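Local coordinates for protein mirolysin (Tannerella forsythia, PDB 6R7V) that is a zinc-dependent metallopeptidase of the pappalysin family, here as its zymogen, in which a cysteine on the zinc probably keeps the enzyme latent, at residues His36-Pro48 and Arg287-Gln301. The protein carries 1 engineered substitution. Numbering follows the deposited sequence.
Sequences HSRSVPSSTILIP and RSLFDTQTGIRREMQ
Asp291 and Ser39 meet where two segments link the lead-in and start of strand 45-55 of the metzincin sheet to the chain running from the end of helix 280-288 into helix 299-302. The Asp291 carboxylate is divided between the segments: OD1 accepts from the backbone N of Gln293, in an Asx turn, and of Thr294, which arrive from opposite faces of the carboxylate plane, whereas OD2 accepts from Ser39 N at 2.7 Å, met 49° out of that plane. CG lies anti to the backbone N (chi1 175°), which carries the acid across to Ser39. That residue is gripped twice more, for Thr292 N donates to Ser39 O at 3.0 Å and Ser39 OG donates to Thr292 OG1 at 2.7 Å. Farther along, the buried Arg287 bends at chi3 (60°) and presents NH2 to two carbonyls near the guanidinium plane, Pro41 O and Ser43 O, each 2.8 Å from NH2; its NH1 turns to Ala99 O. Ile45 CD1 lies over one guanidinium face, toward its rim, and Ile45 CG2 sits over the centre of the Phe290 ring, 3.6 Å from the centroid, a CH-pi contact. On the strand, where Ile45 pairs through its backbone with Asn100 and Glu102, the side-chain amide of Gln301 satisfies both backbone polar atoms of Leu46: OE1 accepts from Leu46 N at 2.9 Å, and NE2 donates to Leu46 O at 2.7 Å, approaching from above the carbonyl plane.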
ATOM      1  N   HIS A  36      18.966  -9.735   5.013  1.00 64.52           N
ATOM      2  CA  HIS A  36      19.043  -8.367   4.489  1.00 64.60           C
ATOM      3  C   HIS A  36      18.264  -7.360   5.371  1.00 68.11           C
ATOM      4  O   HIS A  36      17.760  -6.353   4.857  1.00 68.05           O
ATOM      5  CB  HIS A  36      18.528  -8.314   3.032  1.00 65.29           C
ATOM      6  CG  HIS A  36      19.408  -9.002   2.030  1.00 68.83           C
ATOM      7  ND1 HIS A  36      18.870  -9.724   0.978  1.00 70.65           N
ATOM      8  CD2 HIS A  36      20.759  -9.048   1.943  1.00 70.55           C
ATOM      9  CE1 HIS A  36      19.906 -10.188   0.293  1.00 70.10           C
ATOM     10  NE2 HIS A  36      21.062  -9.808   0.838  1.00 70.40           N
ATOM     11  N   SER A  37      18.193  -7.613   6.696  1.00 63.63           N
ATOM     12  CA  SER A  37      17.455  -6.741   7.616  1.00 62.87           C
ATOM     13  C   SER A  37      18.119  -6.624   9.006  1.00 65.27           C
ATOM     14  O   SER A  37      17.436  -6.734  10.031  1.00 64.26           O
ATOM     15  CB  SER A  37      16.011  -7.220   7.757  1.00 66.82           C
ATOM     16  OG  SER A  37      15.931  -8.593   8.102  1.00 76.77           O
ATOM     17  N   ARG A  38      19.437  -6.351   9.040  1.00 61.05           N
ATOM     18  CA  ARG A  38      20.145  -6.175  10.310  1.00 60.53           C
ATOM     19  C   ARG A  38      20.305  -4.697  10.666  1.00 61.81           C
ATOM     20  O   ARG A  38      20.189  -4.339  11.841  1.00 63.05           O
ATOM     21  CB  ARG A  38      21.516  -6.843  10.281  1.00 62.69           C
ATOM     22  CG  ARG A  38      22.162  -6.958  11.664  1.00 76.22           C
ATOM     23  CD  ARG A  38      23.554  -6.361  11.695  1.00 90.77           C
ATOM     24  NE  ARG A  38      23.550  -4.899  11.808  1.00100.69           N
ATOM     25  CZ  ARG A  38      23.575  -4.227  12.956  1.00115.50           C
ATOM     26  NH1 ARG A  38      23.580  -2.901  12.956  1.00104.74           N
ATOM     27  NH2 ARG A  38      23.586  -4.877  14.115  1.00100.37           N
ATOM     28  N   SER A  39      20.586  -3.852   9.662  1.00 53.00           N
ATOM     29  CA  SER A  39      20.802  -2.420   9.843  1.00 49.82           C
ATOM     30  C   SER A  39      19.497  -1.602   9.639  1.00 46.07           C
ATOM     31  O   SER A  39      19.545  -0.472   9.143  1.00 45.76           O
ATOM     32  CB  SER A  39      21.902  -1.943   8.900  1.00 52.95           C
ATOM     33  OG  SER A  39      22.346  -0.650   9.274  1.00 61.94           O
ATOM     34  N   VAL A  40      18.349  -2.152  10.089  1.00 36.46           N
ATOM     35  CA  VAL A  40      17.035  -1.489  10.010  1.00 34.33           C
ATOM     36  C   VAL A  40      17.080  -0.199  10.873  1.00 34.20           C
ATOM     37  O   VAL A  40      17.571  -0.244  12.001  1.00 33.04           O
ATOM     38  CB  VAL A  40      15.883  -2.440  10.437  1.00 37.44           C
ATOM     39  CG1 VAL A  40      14.516  -1.776  10.276  1.00 37.14           C
ATOM     40  CG2 VAL A  40      15.933  -3.736   9.635  1.00 37.12           C
ATOM     41  N   PRO A  41      16.618   0.956  10.346  1.00 29.61           N
ATOM     42  CA  PRO A  41      16.708   2.203  11.113  1.00 27.22           C
ATOM     43  C   PRO A  41      15.956   2.193  12.433  1.00 24.45           C
ATOM     44  O   PRO A  41      14.896   1.575  12.570  1.00 24.20           O
ATOM     45  CB  PRO A  41      16.098   3.249  10.171  1.00 29.59           C
ATOM     46  CG  PRO A  41      16.185   2.673   8.829  1.00 35.05           C
ATOM     47  CD  PRO A  41      16.020   1.198   9.017  1.00 31.21           C
ATOM     48  N   SER A  42      16.499   2.910  13.406  1.00 20.41           N
ATOM     49  CA  SER A  42      15.849   3.088  14.696  1.00 20.18           C
ATOM     50  C   SER A  42      15.051   4.391  14.702  1.00 24.91           C
ATOM     51  O   SER A  42      14.366   4.681  15.687  1.00 27.66           O
ATOM     52  CB  SER A  42      16.886   3.101  15.818  1.00 25.22           C
ATOM     53  OG  SER A  42      17.806   4.160  15.618  1.00 33.92           O
ATOM     54  N   SER A  43      15.146   5.188  13.614  1.00 20.20           N
ATOM     55  CA  SER A  43      14.474   6.475  13.595  1.00 20.49           C
ATOM     56  C   SER A  43      13.341   6.543  12.586  1.00 18.86           C
ATOM     57  O   SER A  43      13.072   5.606  11.840  1.00 18.62           O
ATOM     58  CB  SER A  43      15.456   7.604  13.338  1.00 26.36           C
ATOM     59  OG  SER A  43      16.160   7.368  12.132  1.00 36.64           O
ATOM     60  N   THR A  44      12.636   7.678  12.584  1.00 16.15           N
ATOM     61  CA  THR A  44      11.509   7.893  11.710  1.00 15.95           C
ATOM     62  C   THR A  44      11.935   7.814  10.255  1.00 18.33           C
ATOM     63  O   THR A  44      12.971   8.380   9.869  1.00 18.93           O
ATOM     64  CB  THR A  44      10.838   9.238  11.998  1.00 20.61           C
ATOM     65  OG1 THR A  44      10.464   9.305  13.373  1.00 18.82           O
ATOM     66  CG2 THR A  44       9.581   9.423  11.169  1.00 18.82           C
ATOM     67  N   ILE A  45      11.168   7.050   9.454  1.00 14.75           N
ATOM     68  CA  ILE A  45      11.398   6.901   8.026  1.00 13.62           C
ATOM     69  C   ILE A  45      10.490   7.906   7.347  1.00 16.62           C
ATOM     70  O   ILE A  45       9.296   7.938   7.649  1.00 16.77           O
ATOM     71  CB  ILE A  45      11.099   5.443   7.602  1.00 16.05           C
ATOM     72  CG1 ILE A  45      12.148   4.495   8.200  1.00 17.01           C
ATOM     73  CG2 ILE A  45      11.014   5.331   6.073  1.00 19.11           C
ATOM     74  CD1 ILE A  45      11.751   3.012   8.122  1.00 17.85           C
ATOM     75  N   LEU A  46      11.056   8.757   6.480  1.00 16.68           N
ATOM     76  CA  LEU A  46      10.273   9.768   5.776  1.00 16.53           C
ATOM     77  C   LEU A  46      10.166   9.399   4.301  1.00 18.47           C
ATOM     78  O   LEU A  46      11.175   9.146   3.645  1.00 18.34           O
ATOM     79  CB  LEU A  46      10.949  11.147   5.947  1.00 17.19           C
ATOM     80  CG  LEU A  46      10.346  12.322   5.168  1.00 21.13           C
ATOM     81  CD1 LEU A  46       8.881  12.540   5.514  1.00 21.43           C
ATOM     82  CD2 LEU A  46      11.145  13.598   5.467  1.00 21.18           C
ATOM     83  N   ILE A  47       8.947   9.453   3.784  1.00 16.19           N
ATOM     84  CA  ILE A  47       8.666   9.123   2.399  1.00 15.07           C
ATOM     85  C   ILE A  47       8.184  10.351   1.650  1.00 15.95           C
ATOM     86  O   ILE A  47       7.047  10.764   1.875  1.00 15.28           O
ATOM     87  CB  ILE A  47       7.569   8.027   2.317  1.00 17.56           C
ATOM     88  CG1 ILE A  47       7.873   6.773   3.165  1.00 20.71           C
ATOM     89  CG2 ILE A  47       7.264   7.649   0.836  1.00 17.64           C
ATOM     90  CD1 ILE A  47       8.961   5.994   2.789  1.00 24.43           C
ATOM     91  N   PRO A  48       8.982  10.906   0.706  1.00 15.04           N
ATOM     92  CA  PRO A  48       8.476  11.985  -0.180  1.00 14.78           C
ATOM     93  C   PRO A  48       7.474  11.407  -1.151  1.00 15.90           C
ATOM     94  O   PRO A  48       7.718  10.345  -1.730  1.00 15.93           O
ATOM     95  CB  PRO A  48       9.745  12.441  -0.947  1.00 15.47           C
ATOM     96  CG  PRO A  48      10.924  11.874  -0.156  1.00 17.67           C
ATOM     97  CD  PRO A  48      10.378  10.553   0.374  1.00 15.56           C
ATOM     98  N   ARG A 287       9.558  -1.707   7.757  1.00 14.57           N
ATOM     99  CA  ARG A 287      10.722  -0.891   8.062  1.00 14.19           C
ATOM    100  C   ARG A 287      12.033  -1.501   7.576  1.00 17.66           C
ATOM    101  O   ARG A 287      13.004  -0.777   7.306  1.00 16.40           O
ATOM    102  CB  ARG A 287      10.831  -0.660   9.565  1.00 15.27           C
ATOM    103  CG  ARG A 287       9.667   0.197  10.100  1.00 15.76           C
ATOM    104  CD  ARG A 287       9.824   0.406  11.605  1.00 14.36           C
ATOM    105  NE  ARG A 287      11.068   1.097  11.960  1.00 15.88           N
ATOM    106  CZ  ARG A 287      11.267   2.408  11.839  1.00 15.17           C
ATOM    107  NH1 ARG A 287      10.287   3.206  11.405  1.00 15.13           N
ATOM    108  NH2 ARG A 287      12.446   2.940  12.158  1.00 16.97           N
ATOM    109  N   SER A 288      12.040  -2.838   7.451  1.00 16.34           N
ATOM    110  CA  SER A 288      13.244  -3.560   7.022  0.51 16.17           C
ATOM    111  C   SER A 288      13.709  -3.142   5.620  1.00 18.96           C
ATOM    112  O   SER A 288      14.910  -3.248   5.327  1.00 19.23           O
ATOM    113  CB  SER A 288      13.018  -5.070   7.077  0.51 19.19           C
ATOM    114  OG  SER A 288      12.193  -5.541   6.025  0.51 21.38           O
ATOM    115  N   LEU A 289      12.805  -2.617   4.791  1.00 17.21           N
ATOM    116  CA  LEU A 289      13.162  -2.173   3.426  1.00 17.27           C
ATOM    117  C   LEU A 289      14.048  -0.950   3.445  1.00 19.81           C
ATOM    118  O   LEU A 289      14.630  -0.611   2.415  1.00 19.62           O
ATOM    119  CB  LEU A 289      11.899  -1.863   2.620  1.00 16.62           C
ATOM    120  CG  LEU A 289      10.910  -3.004   2.438  1.00 18.83           C
ATOM    121  CD1 LEU A 289       9.657  -2.506   1.788  1.00 19.78           C
ATOM    122  CD2 LEU A 289      11.482  -4.125   1.573  1.00 21.73           C
ATOM    123  N   PHE A 290      14.198  -0.308   4.618  1.00 17.08           N
ATOM    124  CA  PHE A 290      14.995   0.906   4.704  1.00 15.96           C
ATOM    125  C   PHE A 290      16.299   0.646   5.453  1.00 20.32           C
ATOM    126  O   PHE A 290      16.968   1.596   5.840  1.00 22.40           O
ATOM    127  CB  PHE A 290      14.169   2.013   5.342  1.00 16.43           C
ATOM    128  CG  PHE A 290      12.936   2.311   4.529  1.00 15.45           C
ATOM    129  CD1 PHE A 290      12.953   3.300   3.543  1.00 18.26           C
ATOM    130  CD2 PHE A 290      11.747   1.625   4.763  1.00 16.70           C
ATOM    131  CE1 PHE A 290      11.809   3.578   2.802  1.00 17.55           C
ATOM    132  CE2 PHE A 290      10.604   1.903   4.014  1.00 18.82           C
ATOM    133  CZ  PHE A 290      10.648   2.862   3.029  1.00 17.17           C
ATOM    134  N   ASP A 291      16.682  -0.637   5.619  1.00 22.48           N
ATOM    135  CA  ASP A 291      17.966  -1.029   6.210  1.00 24.67           C
ATOM    136  C   ASP A 291      19.037  -0.141   5.564  1.00 29.21           C
ATOM    137  O   ASP A 291      19.094  -0.083   4.344  1.00 26.17           O
ATOM    138  CB  ASP A 291      18.191  -2.523   5.913  1.00 26.61           C
ATOM    139  CG  ASP A 291      19.513  -3.088   6.348  1.00 37.58           C
ATOM    140  OD1 ASP A 291      20.552  -2.635   5.826  1.00 38.44           O
ATOM    141  OD2 ASP A 291      19.508  -4.011   7.167  1.00 39.24           O
ATOM    142  N   THR A 292      19.812   0.612   6.367  1.00 29.61           N
ATOM    143  CA  THR A 292      20.747   1.630   5.841  1.00 30.52           C
ATOM    144  C   THR A 292      21.890   1.076   4.967  1.00 36.16           C
ATOM    145  O   THR A 292      22.490   1.850   4.210  1.00 36.16           O
ATOM    146  CB  THR A 292      21.343   2.470   6.982  1.00 38.43           C
ATOM    147  OG1 THR A 292      22.090   1.612   7.830  1.00 38.37           O
ATOM    148  CG2 THR A 292      20.285   3.219   7.793  1.00 36.75           C
ATOM    149  N   GLN A 293      22.166  -0.231   5.035  1.00 33.24           N
ATOM    150  CA  GLN A 293      23.276  -0.826   4.283  1.00 34.87           C
ATOM    151  C   GLN A 293      22.805  -1.608   3.058  1.00 39.80           C
ATOM    152  O   GLN A 293      23.467  -1.550   2.020  1.00 40.03           O
ATOM    153  CB  GLN A 293      24.122  -1.751   5.184  1.00 37.20           C
ATOM    154  CG  GLN A 293      24.639  -1.123   6.488  1.00 49.40           C
ATOM    155  CD  GLN A 293      25.380   0.187   6.332  1.00 64.77           C
ATOM    156  OE1 GLN A 293      26.378   0.290   5.615  1.00 61.97           O
ATOM    157  NE2 GLN A 293      24.913   1.213   7.027  1.00 53.53           N
ATOM    158  N   THR A 294      21.687  -2.350   3.178  1.00 36.00           N
ATOM    159  CA  THR A 294      21.213  -3.221   2.101  1.00 35.60           C
ATOM    160  C   THR A 294      19.702  -3.105   1.805  1.00 34.74           C
ATOM    161  O   THR A 294      19.186  -3.886   0.997  1.00 34.67           O
ATOM    162  CB  THR A 294      21.568  -4.681   2.454  1.00 50.57           C
ATOM    163  OG1 THR A 294      21.287  -5.522   1.335  1.00 59.35           O
ATOM    164  CG2 THR A 294      20.832  -5.192   3.682  1.00 48.28           C
ATOM    165  N   GLY A 295      19.008  -2.167   2.449  1.00 28.04           N
ATOM    166  CA  GLY A 295      17.568  -2.002   2.230  1.00 25.50           C
ATOM    167  C   GLY A 295      17.283  -1.552   0.816  1.00 27.91           C
ATOM    168  O   GLY A 295      17.912  -0.610   0.346  1.00 26.93           O
ATOM    169  N   ILE A 296      16.331  -2.200   0.131  1.00 23.87           N
ATOM    170  CA  ILE A 296      16.043  -1.857  -1.270  1.00 25.89           C
ATOM    171  C   ILE A 296      15.555  -0.389  -1.402  1.00 27.21           C
ATOM    172  O   ILE A 296      15.821   0.230  -2.436  1.00 27.72           O
ATOM    173  CB  ILE A 296      15.053  -2.880  -1.910  1.00 30.33           C
ATOM    174  CG1 ILE A 296      15.026  -2.796  -3.451  1.00 32.69           C
ATOM    175  CG2 ILE A 296      13.643  -2.792  -1.318  1.00 29.59           C
ATOM    176  CD1 ILE A 296      16.149  -3.535  -4.193  1.00 44.69           C
ATOM    177  N   ARG A 297      14.887   0.178  -0.352  1.00 22.60           N
ATOM    178  CA  ARG A 297      14.395   1.551  -0.410  1.00 22.09           C
ATOM    179  C   ARG A 297      15.271   2.505   0.437  1.00 24.11           C
ATOM    180  O   ARG A 297      14.844   3.617   0.709  1.00 24.21           O
ATOM    181  CB  ARG A 297      12.912   1.612   0.020  1.00 22.03           C
ATOM    182  CG  ARG A 297      12.016   0.629  -0.748  1.00 21.21           C
ATOM    183  CD  ARG A 297      10.537   1.079  -0.681  1.00 19.29           C
ATOM    184  NE  ARG A 297       9.602   0.188  -1.387  1.00 19.05           N
ATOM    185  CZ  ARG A 297       9.450   0.176  -2.710  1.00 21.67           C
ATOM    186  NH1 ARG A 297      10.225   0.934  -3.484  1.00 17.41           N
ATOM    187  NH2 ARG A 297       8.553  -0.619  -3.273  1.00 18.51           N
ATOM    188  N   ARG A 298      16.509   2.110   0.808  1.00 24.41           N
ATOM    189  CA  ARG A 298      17.368   2.961   1.643  1.00 24.26           C
ATOM    190  C   ARG A 298      17.693   4.335   1.022  1.00 28.16           C
ATOM    191  O   ARG A 298      17.810   5.308   1.771  1.00 26.89           O
ATOM    192  CB  ARG A 298      18.665   2.236   2.036  1.00 25.49           C
ATOM    193  CG  ARG A 298      19.643   2.068   0.887  1.00 30.08           C
ATOM    194  CD  ARG A 298      20.827   1.168   1.225  1.00 33.47           C
ATOM    195  NE  ARG A 298      21.722   1.023   0.076  1.00 38.70           N
ATOM    196  CZ  ARG A 298      21.594   0.103  -0.878  1.00 61.91           C
ATOM    197  NH1 ARG A 298      20.603  -0.778  -0.834  1.00 49.01           N
ATOM    198  NH2 ARG A 298      22.466   0.051  -1.878  1.00 60.37           N
ATOM    199  N   GLU A 299      17.832   4.420  -0.321  1.00 26.87           N
ATOM    200  CA  GLU A 299      18.182   5.678  -1.002  1.00 27.11           C
ATOM    201  C   GLU A 299      17.111   6.744  -0.794  1.00 26.81           C
ATOM    202  O   GLU A 299      17.423   7.937  -0.746  1.00 26.98           O
ATOM    203  CB  GLU A 299      18.407   5.468  -2.505  1.00 29.07           C
ATOM    204  CG  GLU A 299      19.466   6.380  -3.094  1.00 45.05           C
ATOM    205  CD  GLU A 299      18.982   7.340  -4.159  1.00 71.88           C
ATOM    206  OE1 GLU A 299      19.199   7.057  -5.359  1.00 63.51           O
ATOM    207  OE2 GLU A 299      18.391   8.382  -3.794  1.00 74.79           O
ATOM    208  N   MET A 300      15.844   6.318  -0.637  1.00 22.22           N
ATOM    209  CA  MET A 300      14.774   7.255  -0.437  1.00 20.49           C
ATOM    210  C   MET A 300      15.022   8.068   0.833  1.00 25.14           C
ATOM    211  O   MET A 300      14.565   9.201   0.935  1.00 24.58           O
ATOM    212  CB  MET A 300      13.445   6.506  -0.357  1.00 20.73           C
ATOM    213  CG  MET A 300      12.275   7.418  -0.262  1.00 23.10           C
ATOM    214  SD  MET A 300      10.779   6.489  -0.454  1.00 26.87           S
ATOM    215  CE  MET A 300      10.708   6.351  -2.269  1.00 22.30           C
ATOM    216  N   GLN A 301      15.762   7.503   1.795  1.00 22.29           N
ATOM    217  CA  GLN A 301      16.010   8.238   3.028  1.00 23.29           C
ATOM    218  C   GLN A 301      17.125   9.262   2.919  1.00 28.09           C
ATOM    219  O   GLN A 301      17.164  10.176   3.740  1.00 28.25           O
ATOM    220  CB  GLN A 301      16.305   7.270   4.176  1.00 24.62           C
ATOM    221  CG  GLN A 301      15.115   6.346   4.450  1.00 23.94           C
ATOM    222  CD  GLN A 301      13.844   7.129   4.651  1.00 26.89           C
ATOM    223  OE1 GLN A 301      13.695   7.856   5.653  1.00 24.21           O
ATOM    224  NE2 GLN A 301      12.933   7.038   3.672  1.00 23.59           N
TER